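Local coordinates for ATP-dependent Clp protease proteolytic subunit (Listeria monocytogenes, PDB 4JCQ), which probably cleaves peptide bonds in misfolded and other proteins as the serine-peptidase subunit of an ATP-dependent Clp protease, at residues Val84-Val89 / Phe106-Thr111; Asn110-Ile115 / Asn165-Val170. One frame throughout, in Å; residues are numbered along the deposited sequence.

Contact 1: Val84-Val89 / Phe106-Thr111; sequences VGTGWV and FSLPNT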
loop_
_atom_site.group_PDB
_atom_site.type_symbol
_atom_site.label_atom_id
_atom_site.label_comp_id
_atom_site.label_asym_id
_atom_site.label_seq_id
_atom_site.Cartn_x
_atom_site.Cartn_y
_atom_site.Cartn_z
ATOM N N VAL H 84 12.184 21.695 20.203
ATOM C CA VAL H 84 13.312 22.187 19.421
ATOM C C VAL H 84 12.817 22.593 18.036
ATOM O O VAL H 84 12.435 21.743 17.228
ATOM C CB VAL H 84 14.439 21.133 19.288
ATOM C CG1 VAL H 84 15.621 21.715 18.525
ATOM C CG2 VAL H 84 14.892 20.636 20.654
ATOM N N GLY H 85 12.814 23.895 17.771
ATOM C CA GLY H 85 12.429 24.412 16.464
ATOM C C GLY H 85 13.540 24.174 15.462
ATOM O O GLY H 85 14.719 24.335 15.787
ATOM N N THR H 86 13.167 23.775 14.250
ATOM C CA THR H 86 14.139 23.515 13.189
ATOM C C THR H 86 13.557 23.777 11.795
ATOM O O THR H 86 12.430 23.381 11.503
ATOM C CB THR H 86 14.739 22.089 13.290
ATOM O OG1 THR H 86 15.602 21.851 12.172
ATOM C CG2 THR H 86 13.648 21.010 13.345
ATOM N N GLY H 87 14.330 24.449 10.944
ATOM C CA GLY H 87 13.874 24.800 9.593
ATOM C C GLY H 87 12.939 25.994 9.618
ATOM O O GLY H 87 13.369 27.134 9.432
ATOM N N TRP H 88 11.654 25.733 9.835
ATOM C CA TRP H 88 10.705 26.804 10.131
ATOM C C TRP H 88 9.630 26.387 11.093
ATOM O O TRP H 88 9.307 25.202 11.211
ATOM C CB TRP H 88 10.119 27.458 8.867
ATOM C CG TRP H 88 9.372 26.560 7.903
ATOM C CD1 TRP H 88 8.963 25.238 8.090
ATOM C CD2 TRP H 88 8.876 26.920 6.562
ATOM N NE1 TRP H 88 8.292 24.769 6.988
ATOM C CE2 TRP H 88 8.200 25.726 6.038
ATOM C CE3 TRP H 88 8.929 28.066 5.774
ATOM C CZ2 TRP H 88 7.616 25.705 4.777
ATOM C CZ3 TRP H 88 8.333 28.033 4.505
ATOM C CH2 TRP H 88 7.693 26.880 4.022
ATOM N N VAL H 89 9.102 27.369 11.817
ATOM C CA VAL H 89 8.001 27.166 12.753
ATOM C C VAL H 89 7.047 28.337 12.559
ATOM O O VAL H 89 7.386 29.479 12.878
ATOM C CB VAL H 89 8.480 27.121 14.224
ATOM C CG1 VAL H 89 7.309 26.861 15.166
ATOM C CG2 VAL H 89 9.563 26.066 14.421
ATOM N N PHE H 106 13.646 25.469 22.768
ATOM C CA PHE H 106 14.955 25.558 22.129
ATOM C C PHE H 106 14.830 25.754 20.622
ATOM O O PHE H 106 13.764 25.533 20.038
ATOM C CB PHE H 106 15.774 24.290 22.409
ATOM C CG PHE H 106 16.003 24.019 23.872
ATOM C CD1 PHE H 106 15.074 23.294 24.614
ATOM C CD2 PHE H 106 17.155 24.477 24.506
ATOM C CE1 PHE H 106 15.286 23.039 25.961
ATOM C CE2 PHE H 106 17.372 24.222 25.854
ATOM C CZ PHE H 106 16.436 23.502 26.581
ATOM N N SER H 107 15.927 26.171 19.997
ATOM C CA SER H 107 15.986 26.260 18.546
ATOM C C SER H 107 17.344 25.860 17.995
ATOM O O SER H 107 18.386 26.198 18.562
ATOM C CB SER H 107 15.650 27.672 18.073
ATOM O OG SER H 107 15.566 27.715 16.658
ATOM N N LEU H 108 17.315 25.133 16.882
ATOM C CA LEU H 108 18.505 24.928 16.067
ATOM C C LEU H 108 18.782 26.231 15.300
ATOM O O LEU H 108 17.857 27.013 15.068
ATOM C CB LEU H 108 18.303 23.729 15.131
ATOM C CG LEU H 108 18.806 22.341 15.576
ATOM C CD1 LEU H 108 18.963 22.164 17.083
ATOM C CD2 LEU H 108 17.954 21.225 14.987
ATOM N N PRO H 109 20.054 26.481 14.924
ATOM C CA PRO H 109 20.442 27.796 14.384
ATOM C C PRO H 109 19.732 28.213 13.093
ATOM O O PRO H 109 19.367 29.382 12.946
ATOM C CB PRO H 109 21.949 27.646 14.135
ATOM C CG PRO H 109 22.377 26.530 15.028
ATOM C CD PRO H 109 21.214 25.580 15.031
ATOM N N ASN H 110 19.538 27.272 12.170
ATOM C CA ASN H 110 18.945 27.588 10.874
ATOM C C ASN H 110 17.432 27.394 10.866
ATOM O O ASN H 110 16.902 26.455 10.261
ATOM C CB ASN H 110 19.636 26.802 9.759
ATOM C CG ASN H 110 21.053 27.277 9.517
ATOM O OD1 ASN H 110 21.269 28.334 8.925
ATOM N ND2 ASN H 110 22.029 26.503 9.978
ATOM N N THR H 111 16.751 28.307 11.554
ATOM C CA THR H 111 15.307 28.256 11.737
ATOM C C THR H 111 14.746 29.670 11.684
ATOM O O THR H 111 15.346 30.604 12.222
ATOM C CB THR H 111 14.936 27.621 13.098
ATOM O OG1 THR H 111 15.700 26.427 13.298
ATOM C CG2 THR H 111 13.445 27.283 13.169
HETATM O O HOH W 1 17.265 23.852 11.597
#
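Gly85 O draws Leu108 N to 2.9 Å almost in line with its C=O bond, and it also receives a CA-H...O contact from Ser107 CA. With the bond from Gly85 N to Phe106 O, this joins strands 81-86 and 105-108 as parallel neighbours in the main sheet. Glycine suits position 85 because a side chain there would run into Val89 CG2. On the face shared by Val84 and Phe106, the contact is greasy: Val84 CG1, anti to the backbone N (chi1 -177°), meets Leu108 CD1 at 3.7 Å, and Leu108 CD2 rests equally close to Thr86 CB.

Both chains then turn a corner, with a beta bulge that shifts the register by two, so that Gly87 pairs with Thr111. Positive phi (78°) makes Gly87 apt for its corner. Its N is held by a weak bond to Asn110 O and by a water that also reaches Asn110 O and Thr86 OG1, whose other partner is Thr69 of a second subunit. Leu108 O accepts from Ser107 OG, also bonded to Tyr113 OH, and from Thr111 OG1 on the opposite face, above the carbonyl plane and off any lone pair. Thr111 CG2 packs 3.7 Å from both Thr86 N and Gly87 N. Backbone N-H groups thus satisfy Gly85 O and Phe106 O, hydroxyls satisfy Leu108 O, and the glycines let the chains turn together as strand 88-90 goes on to Ser91, the predicted nucleophile.

Contact 2: Asn110-Ile115 / Asn165-Val170; sequences NTRYMI and NFWLSV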
loop_
_atom_site.group_PDB
_atom_site.type_symbol
_atom_site.label_atom_id
_atom_site.label_comp_id
_atom_site.label_asym_id
_atom_site.label_seq_id
_atom_site.Cartn_x
_atom_site.Cartn_y
_atom_site.Cartn_z
ATOM N N ASN H 110 19.538 27.272 12.170
ATOM C CA ASN H 110 18.945 27.588 10.874
ATOM C C ASN H 110 17.432 27.394 10.866
ATOM O O ASN H 110 16.902 26.455 10.261
ATOM C CB ASN H 110 19.636 26.802 9.759
ATOM C CG ASN H 110 21.053 27.277 9.517
ATOM O OD1 ASN H 110 21.269 28.334 8.925
ATOM N ND2 ASN H 110 22.029 26.503 9.978
ATOM N N THR H 111 16.751 28.307 11.554
ATOM C CA THR H 111 15.307 28.256 11.737
ATOM C C THR H 111 14.746 29.670 11.684
ATOM O O THR H 111 15.346 30.604 12.222
ATOM C CB THR H 111 14.936 27.621 13.098
ATOM O OG1 THR H 111 15.700 26.427 13.298
ATOM C CG2 THR H 111 13.445 27.283 13.169
ATOM N N ARG H 112 13.602 29.823 11.025
ATOM C CA ARG H 112 12.854 31.077 11.061
ATOM C C ARG H 112 11.456 30.862 11.643
ATOM O O ARG H 112 10.903 29.760 11.565
ATOM C CB ARG H 112 12.798 31.749 9.681
ATOM C CG ARG H 112 12.477 30.825 8.517
ATOM C CD ARG H 112 12.334 31.616 7.226
ATOM N NE ARG H 112 11.976 30.765 6.094
ATOM C CZ ARG H 112 11.385 31.197 4.983
ATOM N NH1 ARG H 112 11.100 30.346 4.006
ATOM N NH2 ARG H 112 11.071 32.479 4.848
ATOM N N TYR H 113 10.907 31.920 12.234
ATOM C CA TYR H 113 9.651 31.859 12.983
ATOM C C TYR H 113 8.667 32.911 12.485
ATOM O O TYR H 113 9.062 34.036 12.172
ATOM C CB TYR H 113 9.919 32.069 14.481
ATOM C CG TYR H 113 10.702 30.943 15.125
ATOM C CD1 TYR H 113 10.058 29.966 15.881
ATOM C CD2 TYR H 113 12.086 30.844 14.962
ATOM C CE1 TYR H 113 10.769 28.926 16.463
ATOM C CE2 TYR H 113 12.804 29.808 15.539
ATOM C CZ TYR H 113 12.138 28.852 16.285
ATOM O OH TYR H 113 12.843 27.820 16.853
ATOM N N MET H 114 7.389 32.543 12.413
ATOM C CA MET H 114 6.332 33.488 12.038
ATOM C C MET H 114 5.059 33.212 12.828
ATOM O O MET H 114 4.526 32.108 12.777
ATOM C CB MET H 114 6.052 33.430 10.533
ATOM C CG MET H 114 5.009 34.439 10.062
ATOM S SD MET H 114 4.784 34.470 8.278
ATOM C CE MET H 114 3.960 32.905 7.990
ATOM N N ILE H 115 4.567 34.215 13.552
ATOM C CA ILE H 115 3.380 34.011 14.388
ATOM C C ILE H 115 2.054 34.322 13.685
ATOM O O ILE H 115 0.989 34.166 14.285
ATOM C CB ILE H 115 3.461 34.737 15.755
ATOM C CG1 ILE H 115 3.314 36.255 15.597
ATOM C CG2 ILE H 115 4.735 34.355 16.500
ATOM C CD1 ILE H 115 2.887 36.944 16.876
ATOM N N ASN H 165 2.264 39.223 7.952
ATOM C CA ASN H 165 3.160 38.150 7.526
ATOM C C ASN H 165 4.623 38.567 7.546
ATOM O O ASN H 165 5.157 39.035 6.538
ATOM C CB ASN H 165 2.779 37.663 6.125
ATOM C CG ASN H 165 1.461 36.924 6.105
ATOM O OD1 ASN H 165 1.403 35.727 6.385
ATOM N ND2 ASN H 165 0.392 37.630 5.764
ATOM N N PHE H 166 5.267 38.400 8.694
ATOM C CA PHE H 166 6.685 38.714 8.805
ATOM C C PHE H 166 7.468 37.608 9.506
ATOM O O PHE H 166 7.060 37.088 10.549
ATOM C CB PHE H 166 6.907 40.081 9.469
ATOM C CG PHE H 166 6.685 40.088 10.951
ATOM C CD1 PHE H 166 7.764 40.136 11.825
ATOM C CD2 PHE H 166 5.399 40.048 11.475
ATOM C CE1 PHE H 166 7.565 40.143 13.195
ATOM C CE2 PHE H 166 5.195 40.051 12.844
ATOM C CZ PHE H 166 6.278 40.103 13.704
ATOM N N TRP H 167 8.597 37.257 8.907
ATOM C CA TRP H 167 9.453 36.210 9.426
ATOM C C TRP H 167 10.466 36.751 10.387
ATOM O O TRP H 167 11.101 37.777 10.135
ATOM C CB TRP H 167 10.136 35.484 8.279
ATOM C CG TRP H 167 9.197 34.578 7.524
ATOM C CD1 TRP H 167 8.490 34.862 6.358
ATOM C CD2 TRP H 167 8.821 33.202 7.873
ATOM N NE1 TRP H 167 7.730 33.787 5.969
ATOM C CE2 TRP H 167 7.883 32.756 6.833
ATOM C CE3 TRP H 167 9.155 32.326 8.900
ATOM C CZ2 TRP H 167 7.321 31.489 6.846
ATOM C CZ3 TRP H 167 8.581 31.049 8.901
ATOM C CH2 TRP H 167 7.687 30.644 7.897
ATOM N N LEU H 168 10.608 36.060 11.513
ATOM C CA LEU H 168 11.625 36.380 12.497
ATOM C C LEU H 168 12.797 35.425 12.344
ATOM O O LEU H 168 12.608 34.213 12.205
ATOM C CB LEU H 168 11.052 36.266 13.914
ATOM C CG LEU H 168 9.921 37.214 14.321
ATOM C CD1 LEU H 168 9.187 36.660 15.532
ATOM C CD2 LEU H 168 10.444 38.616 14.598
ATOM N N SER H 169 14.009 35.976 12.371
ATOM C CA SER H 169 15.215 35.164 12.452
ATOM C C SER H 169 15.250 34.484 13.819
ATOM O O SER H 169 14.482 34.847 14.717
ATOM C CB SER H 169 16.463 36.030 12.258
ATOM O OG SER H 169 16.672 36.882 13.371
ATOM N N VAL H 170 16.136 33.505 13.973
ATOM C CA VAL H 170 16.266 32.778 15.237
ATOM C C VAL H 170 16.587 33.723 16.410
ATOM O O VAL H 170 16.041 33.567 17.508
ATOM C CB VAL H 170 17.269 31.595 15.122
ATOM C CG1 VAL H 170 18.701 32.083 14.919
ATOM C CG2 VAL H 170 17.166 30.674 16.329
HETATM O O HOH W 2 17.261 32.735 11.254
HETATM O O HOH W 3 5.975 36.777 13.277
#
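Trp167 lies between Met114 and Arg112, whose side chains cover opposite faces of its indole. On one face Met114 CB sits 3.8 Å from the centroid of the six-membered ring, a CH-pi contact. Its CG is anti to the backbone N (chi1 -177°), which carries SD along the same face to 3.9 Å from the centroid of the five-membered ring, a Met-aromatic contact. A bend at chi3 (71°) then lays CE against CZ2. An unbranched, polarisable methionine can follow a flat ring in this way.

Over the other face runs Arg112, its chain extended from CG to NE. Its CD lies over the face at Trp167 CE3 and its CG over the rim there, each 3.7 Å from CE3, while NH2 comes over the five-membered ring, 3.8 Å from NE1 and CE2. Arg112 CZ stands 4.3 Å from the centroid of the six-membered ring, a cation-pi contact with the two planes 32° apart. Glu135 of a second subunit offers NH2 a long, weak ion pair and also packs on Trp167.

At the edge of the indole, where Tyr113 N lies in its plane, Tyr113 and Leu168 form a single antiparallel bridge, a hydrogen-bonded pair in which each backbone N meets the other's O; Tyr113 N to Leu168 O spans 2.9 Å. Two waters extend this pairing: one joins Thr111 O to Val170 N, the other Ile115 N to Phe166 O. Ser169 then caps helix 170-176.

Asn165, close to the predicted catalytic His116, probably occupies the place of the aspartate in a classical Ser-His-Asp triad. The two backbone bonds of the bridge, together with the sulfur and the cation on opposite faces of one indole, tie the loop bearing Asn165 to the strand leading to His116.

Contact 1 and contact 2 follow one another along the chain, their centres about 9 Å apart, and share Asn110 and Thr111. Contact 1 closes on the turn that joins strand 105-108 of the five-stranded parallel sheet to strand 111-114; contact 2 adds the 165-170 loop to that last strand. Strand 111-114 also pairs with strand 88-90, where Val89 N lies 3.0 Å from Arg112 O, a probable hydrogen bond. The bond between the Tyr113 and Ser107 hydroxyls spans the two contacts. Strand 88-90 leads to Ser91 and strand 111-114 to His116, both predicted active-site residues, and both contacts touch a second subunit, which places the predicted catalytic region beside a subunit interface.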